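PDB 3GGD: SAM-dependent methyltransferase from Anabaena variabilis ATCC 29413, which probably transfers the methyl group of S-adenosyl-L-methionine to a substrate not yet identified, and binds the by-product S-adenosyl-L-homocysteine. Local coordinates for residues A[109-121]-A[141-153]. Numbering follows the deposited sequence.
Sequences DGLVPEQAAQIHS and KRELLGQSLRILL. With SAH (S-adenosyl-L-homocysteine), chain E.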
loop_
_atom_site.group_PDB
_atom_site.type_symbol
_atom_site.label_atom_id
_atom_site.label_comp_id
_atom_site.label_asym_id
_atom_site.label_seq_id
_atom_site.Cartn_x
_atom_site.Cartn_y
_atom_site.Cartn_z
ATOM N N ASP A 109 3.998 -12.063 -4.374
ATOM C CA ASP A 109 4.537 -11.818 -3.064
ATOM C C ASP A 109 5.795 -10.978 -3.178
ATOM O O ASP A 109 6.832 -11.474 -3.635
ATOM C CB ASP A 109 4.838 -13.177 -2.363
ATOM C CG ASP A 109 5.224 -13.013 -0.885
ATOM O OD1 ASP A 109 5.673 -11.904 -0.489
ATOM O OD2 ASP A 109 5.046 -13.989 -0.118
ATOM N N GLY A 110 5.705 -9.727 -2.712
ATOM C CA GLY A 110 6.815 -8.782 -2.736
ATOM C C GLY A 110 8.065 -9.204 -1.957
ATOM O O GLY A 110 9.151 -8.654 -2.175
ATOM N N LEU A 111 7.904 -10.197 -1.067
ATOM C CA LEU A 111 9.003 -10.694 -0.268
ATOM C C LEU A 111 9.682 -11.857 -0.969
ATOM O O LEU A 111 10.613 -12.401 -0.434
ATOM C CB LEU A 111 8.543 -11.074 1.157
ATOM C CG LEU A 111 7.891 -9.903 1.925
ATOM C CD1 LEU A 111 7.545 -10.372 3.394
ATOM C CD2 LEU A 111 8.804 -8.681 1.954
ATOM N N VAL A 112 9.273 -12.168 -2.203
ATOM C CA VAL A 112 9.895 -13.250 -2.994
ATOM C C VAL A 112 10.277 -12.640 -4.343
ATOM O O VAL A 112 9.487 -12.706 -5.298
ATOM C CB VAL A 112 8.949 -14.473 -3.157
ATOM C CG1 VAL A 112 9.685 -15.699 -3.838
ATOM C CG2 VAL A 112 8.398 -14.926 -1.791
ATOM N N PRO A 113 11.456 -11.988 -4.414
ATOM C CA PRO A 113 11.810 -11.190 -5.602
ATOM C C PRO A 113 11.863 -11.934 -6.929
ATOM O O PRO A 113 11.687 -11.324 -7.942
ATOM C CB PRO A 113 13.171 -10.571 -5.231
ATOM C CG PRO A 113 13.092 -10.488 -3.697
ATOM C CD PRO A 113 12.506 -11.874 -3.391
ATOM N N GLU A 114 12.028 -13.232 -6.913
ATOM C CA GLU A 114 11.929 -14.026 -8.135
ATOM C C GLU A 114 10.554 -13.867 -8.834
ATOM O O GLU A 114 10.466 -13.958 -10.058
ATOM C CB GLU A 114 12.173 -15.492 -7.808
ATOM C CG GLU A 114 11.967 -16.410 -9.002
ATOM N N GLN A 115 9.497 -13.633 -8.069
ATOM C CA GLN A 115 8.185 -13.435 -8.677
ATOM C C GLN A 115 8.157 -12.109 -9.455
ATOM O O GLN A 115 7.633 -12.027 -10.566
ATOM C CB GLN A 115 7.102 -13.505 -7.599
ATOM C CG GLN A 115 7.040 -14.902 -6.962
ATOM C CD GLN A 115 5.934 -15.085 -5.955
ATOM O OE1 GLN A 115 4.995 -14.288 -5.890
ATOM N NE2 GLN A 115 6.031 -16.153 -5.162
ATOM N N ALA A 116 8.757 -11.071 -8.886
ATOM C CA ALA A 116 8.910 -9.816 -9.602
ATOM C C ALA A 116 9.746 -9.987 -10.875
ATOM O O ALA A 116 9.430 -9.396 -11.911
ATOM C CB ALA A 116 9.489 -8.699 -8.640
ATOM N N ALA A 117 10.829 -10.770 -10.799
ATOM C CA ALA A 117 11.646 -11.041 -11.951
ATOM C C ALA A 117 10.795 -11.689 -13.061
ATOM O O ALA A 117 10.943 -11.355 -14.233
ATOM C CB ALA A 117 12.894 -11.977 -11.568
ATOM N N GLN A 118 9.904 -12.601 -12.687
ATOM C CA GLN A 118 9.053 -13.288 -13.670
ATOM C C GLN A 118 8.140 -12.269 -14.368
ATOM O O GLN A 118 8.121 -12.187 -15.597
ATOM C CB GLN A 118 8.228 -14.393 -12.995
ATOM C CG GLN A 118 7.280 -15.138 -13.927
ATOM C CD GLN A 118 7.968 -15.790 -15.099
ATOM O OE1 GLN A 118 8.936 -16.522 -14.919
ATOM N NE2 GLN A 118 7.462 -15.538 -16.316
ATOM N N ILE A 119 7.460 -11.462 -13.584
ATOM C CA ILE A 119 6.582 -10.429 -14.113
ATOM C C ILE A 119 7.345 -9.477 -15.069
ATOM O O ILE A 119 6.915 -9.215 -16.197
ATOM C CB ILE A 119 5.976 -9.592 -12.960
ATOM C CG1 ILE A 119 4.857 -10.361 -12.258
ATOM C CG2 ILE A 119 5.354 -8.304 -13.502
ATOM C CD1 ILE A 119 3.514 -10.226 -12.982
ATOM N N HIS A 120 8.489 -8.956 -14.615
ATOM C CA HIS A 120 9.236 -8.020 -15.436
ATOM C C HIS A 120 9.686 -8.710 -16.744
ATOM O O HIS A 120 9.756 -8.051 -17.781
ATOM C CB HIS A 120 10.432 -7.376 -14.685
ATOM C CG HIS A 120 11.149 -6.339 -15.486
ATOM N ND1 HIS A 120 12.070 -6.654 -16.459
ATOM C CD2 HIS A 120 11.069 -4.987 -15.467
ATOM C CE1 HIS A 120 12.508 -5.538 -17.026
ATOM N NE2 HIS A 120 11.923 -4.506 -16.431
ATOM N N SER A 121 10.003 -10.005 -16.703
ATOM C CA SER A 121 10.448 -10.691 -17.917
ATOM C C SER A 121 9.297 -10.720 -18.947
ATOM O O SER A 121 9.548 -10.763 -20.149
ATOM C CB SER A 121 10.939 -12.104 -17.659
ATOM O OG SER A 121 9.874 -12.980 -17.317
ATOM N N LYS A 141 12.312 -7.413 6.859
ATOM C CA LYS A 141 11.904 -7.954 5.582
ATOM C C LYS A 141 11.786 -6.897 4.506
ATOM O O LYS A 141 11.500 -7.220 3.349
ATOM C CB LYS A 141 10.578 -8.691 5.756
ATOM C CG LYS A 141 10.813 -9.990 6.555
ATOM C CD LYS A 141 9.540 -10.471 7.159
ATOM C CE LYS A 141 9.721 -11.826 7.976
ATOM N NZ LYS A 141 8.462 -12.041 8.832
ATOM N N ARG A 142 12.014 -5.641 4.870
ATOM C CA ARG A 142 11.798 -4.534 3.941
ATOM C C ARG A 142 12.727 -4.525 2.729
ATOM O O ARG A 142 12.314 -4.102 1.662
ATOM C CB ARG A 142 11.865 -3.180 4.655
ATOM C CG ARG A 142 10.624 -2.920 5.504
ATOM C CD ARG A 142 10.719 -1.609 6.275
ATOM N NE ARG A 142 9.469 -1.321 7.001
ATOM C CZ ARG A 142 9.159 -0.129 7.523
ATOM N NH1 ARG A 142 10.002 0.897 7.403
ATOM N NH2 ARG A 142 7.998 0.036 8.154
ATOM N N GLU A 143 13.951 -4.994 2.898
ATOM C CA GLU A 143 14.900 -5.003 1.799
ATOM C C GLU A 143 14.398 -5.910 0.662
ATOM O O GLU A 143 14.607 -5.595 -0.484
ATOM C CB GLU A 143 16.306 -5.404 2.300
ATOM C CG GLU A 143 17.317 -5.836 1.199
ATOM C CD GLU A 143 17.755 -4.718 0.184
ATOM O OE1 GLU A 143 17.506 -3.502 0.405
ATOM O OE2 GLU A 143 18.384 -5.089 -0.846
ATOM N N LEU A 144 13.717 -7.006 0.995
ATOM C CA LEU A 144 13.168 -7.925 0.008
ATOM C C LEU A 144 12.127 -7.203 -0.840
ATOM O O LEU A 144 12.112 -7.319 -2.077
ATOM C CB LEU A 144 12.573 -9.160 0.704
ATOM C CG LEU A 144 13.564 -10.130 1.376
ATOM C CD1 LEU A 144 12.850 -11.116 2.323
ATOM C CD2 LEU A 144 14.408 -10.914 0.332
ATOM N N LEU A 145 11.270 -6.412 -0.192
ATOM C CA LEU A 145 10.262 -5.691 -0.943
ATOM C C LEU A 145 10.964 -4.628 -1.845
ATOM O O LEU A 145 10.586 -4.424 -3.016
ATOM C CB LEU A 145 9.233 -5.044 -0.002
ATOM C CG LEU A 145 8.093 -4.242 -0.656
ATOM C CD1 LEU A 145 7.364 -5.040 -1.718
ATOM C CD2 LEU A 145 7.096 -3.682 0.413
ATOM N N GLY A 146 11.972 -3.949 -1.297
ATOM C CA GLY A 146 12.745 -2.997 -2.109
ATOM C C GLY A 146 13.321 -3.697 -3.354
ATOM O O GLY A 146 13.262 -3.150 -4.455
ATOM N N GLN A 147 13.871 -4.900 -3.185
ATOM C CA GLN A 147 14.379 -5.696 -4.336
ATOM C C GLN A 147 13.268 -5.906 -5.403
ATOM O O GLN A 147 13.468 -5.623 -6.596
ATOM C CB GLN A 147 14.935 -7.022 -3.865
ATOM C CG GLN A 147 16.215 -6.879 -3.041
ATOM C CD GLN A 147 16.720 -8.205 -2.493
ATOM O OE1 GLN A 147 17.417 -8.229 -1.509
ATOM N NE2 GLN A 147 16.387 -9.279 -3.120
ATOM N N SER A 148 12.099 -6.370 -4.964
ATOM C CA SER A 148 10.990 -6.582 -5.873
ATOM C C SER A 148 10.630 -5.330 -6.657
ATOM O O SER A 148 10.438 -5.367 -7.875
ATOM C CB SER A 148 9.786 -7.136 -5.105
ATOM O OG SER A 148 10.039 -8.462 -4.623
ATOM N N LEU A 149 10.536 -4.211 -5.960
ATOM C CA LEU A 149 10.164 -2.972 -6.579
ATOM C C LEU A 149 11.195 -2.498 -7.605
ATOM O O LEU A 149 10.828 -2.033 -8.667
ATOM C CB LEU A 149 9.879 -1.904 -5.494
ATOM C CG LEU A 149 8.648 -2.249 -4.614
ATOM C CD1 LEU A 149 8.569 -1.385 -3.320
ATOM C CD2 LEU A 149 7.262 -2.170 -5.368
ATOM N N ARG A 150 12.473 -2.623 -7.261
ATOM C CA ARG A 150 13.577 -2.248 -8.100
ATOM C C ARG A 150 13.509 -3.065 -9.406
ATOM O O ARG A 150 13.716 -2.531 -10.490
ATOM C CB ARG A 150 14.913 -2.521 -7.356
ATOM C CG ARG A 150 16.163 -2.308 -8.214
ATOM C CD ARG A 150 17.491 -2.572 -7.523
ATOM N NE ARG A 150 17.675 -1.533 -6.526
ATOM C CZ ARG A 150 17.376 -1.619 -5.234
ATOM N NH1 ARG A 150 16.965 -2.761 -4.669
ATOM N NH2 ARG A 150 17.506 -0.527 -4.492
ATOM N N ILE A 151 13.228 -4.355 -9.281
ATOM C CA ILE A 151 13.112 -5.243 -10.415
ATOM C C ILE A 151 11.936 -4.808 -11.325
ATOM O O ILE A 151 12.105 -4.681 -12.548
ATOM C CB ILE A 151 12.904 -6.696 -9.951
ATOM C CG1 ILE A 151 14.186 -7.237 -9.275
ATOM C CG2 ILE A 151 12.496 -7.589 -11.139
ATOM C CD1 ILE A 151 13.971 -8.556 -8.468
ATOM N N LEU A 152 10.774 -4.525 -10.741
ATOM C CA LEU A 152 9.623 -4.149 -11.571
ATOM C C LEU A 152 9.791 -2.814 -12.341
ATOM O O LEU A 152 9.310 -2.659 -13.504
ATOM C CB LEU A 152 8.362 -4.079 -10.706
ATOM C CG LEU A 152 7.883 -5.408 -10.101
ATOM C CD1 LEU A 152 6.785 -5.193 -9.026
ATOM C CD2 LEU A 152 7.421 -6.425 -11.212
ATOM N N LEU A 153 10.435 -1.841 -11.676
ATOM C CA LEU A 153 10.619 -0.511 -12.225
ATOM C C LEU A 153 11.660 -0.437 -13.338
ATOM O O LEU A 153 11.520 0.346 -14.301
ATOM C CB LEU A 153 11.049 0.443 -11.107
ATOM C CG LEU A 153 9.944 0.783 -10.088
ATOM C CD1 LEU A 153 10.531 1.309 -8.762
ATOM C CD2 LEU A 153 8.891 1.758 -10.703
HETATM N N SAH E . -3.166 -0.483 -1.693
HETATM C CA SAH E . -4.452 -1.000 -1.154
HETATM C CB SAH E . -4.282 -1.937 0.061
HETATM C CG SAH E . -3.521 -1.433 1.300
HETATM S SD SAH E . -3.506 -2.623 2.654
HETATM C C SAH E . -5.402 0.130 -0.789
HETATM O O SAH E . -6.638 -0.089 -0.705
HETATM O OXT SAH E . -4.969 1.256 -0.547
HETATM C "C5'" SAH E . -1.944 -3.412 2.387
HETATM C "C4'" SAH E . -1.993 -4.472 1.247
HETATM O "O4'" SAH E . -0.678 -5.051 1.064
HETATM C "C3'" SAH E . -2.920 -5.681 1.467
HETATM O "O3'" SAH E . -3.817 -5.882 0.387
HETATM C "C2'" SAH E . -1.976 -6.873 1.560
HETATM O "O2'" SAH E . -2.537 -8.154 1.206
HETATM C "C1'" SAH E . -0.808 -6.419 0.705
HETATM N N9 SAH E . 0.438 -7.150 0.964
HETATM C C8 SAH E . 0.910 -7.470 2.200
HETATM N N7 SAH E . 2.086 -8.110 2.090
HETATM C C5 SAH E . 2.357 -8.207 0.753
HETATM C C6 SAH E . 3.419 -8.827 -0.031
HETATM N N6 SAH E . 4.391 -9.453 0.671
HETATM N N1 SAH E . 3.380 -8.784 -1.371
HETATM C C2 SAH E . 2.340 -8.161 -2.013
HETATM N N3 SAH E . 1.339 -7.599 -1.335
HETATM C C4 SAH E . 1.278 -7.612 0.011
HETATM O O HOH W 1 8.215 -10.088 -6.013
#
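Helices 113-121 and 142-153 run side by side in the same direction, 8° apart with axes 8.3 Å from each other, and where Pro-113 meets Ser-148 their CA atoms come within 4.7 Å. Ser-148 OG donates to Gly-110 O at 2.6 Å, arriving from above the carbonyl plane. A water donates to the same hydroxyl and to Val-112 O. A CB on Gly-110 would run into Leu-145 CD1 as that side chain now stands, so the close approach suits a glycine. Further along, Pro-113 sits as a knob among Leu-144, Gln-147, Ser-148 and Ile-151, and Ile-151 returns the fit among Pro-113, Ala-116, Ala-117 and His-120. Ile-151 turns CG1 away from its carbonyl carbon (chi1 -69°), which sets CG2 against the Ala-116 to Ala-117 peptide, 3.6 Å from Ala-116 O. His-120 CD2 lies 3.1 Å from Ile-151 O, with Leu-152 O at the ring edge and NE2 hydrogen-bonded to Asp-125. Leu-152 CD2 meets Ile-119 CG2 at 3.6 Å, and the same side chain packs on Ile-61 and Phe-63 of strand 60-63. This is the Rossmann-like methyltransferase fold, two neighbouring helices on one face of its sheet and the adenine held at the loop before the first. There Gly-110 N donates to SAH N1 (2.8 Å, 170°), while Asp-109 OD1 accepts both SAH N6 and, in an Asx turn, Leu-111 N. Were Asp-109 an alanine, the adenine amino group would probably lose this acceptor and the turn be freer to shift. Leu-111 CG lies 3.7 Å from SAH N6; its CD2 reaches across to Lys-141 O and the CB atoms of Leu-144 and Leu-145.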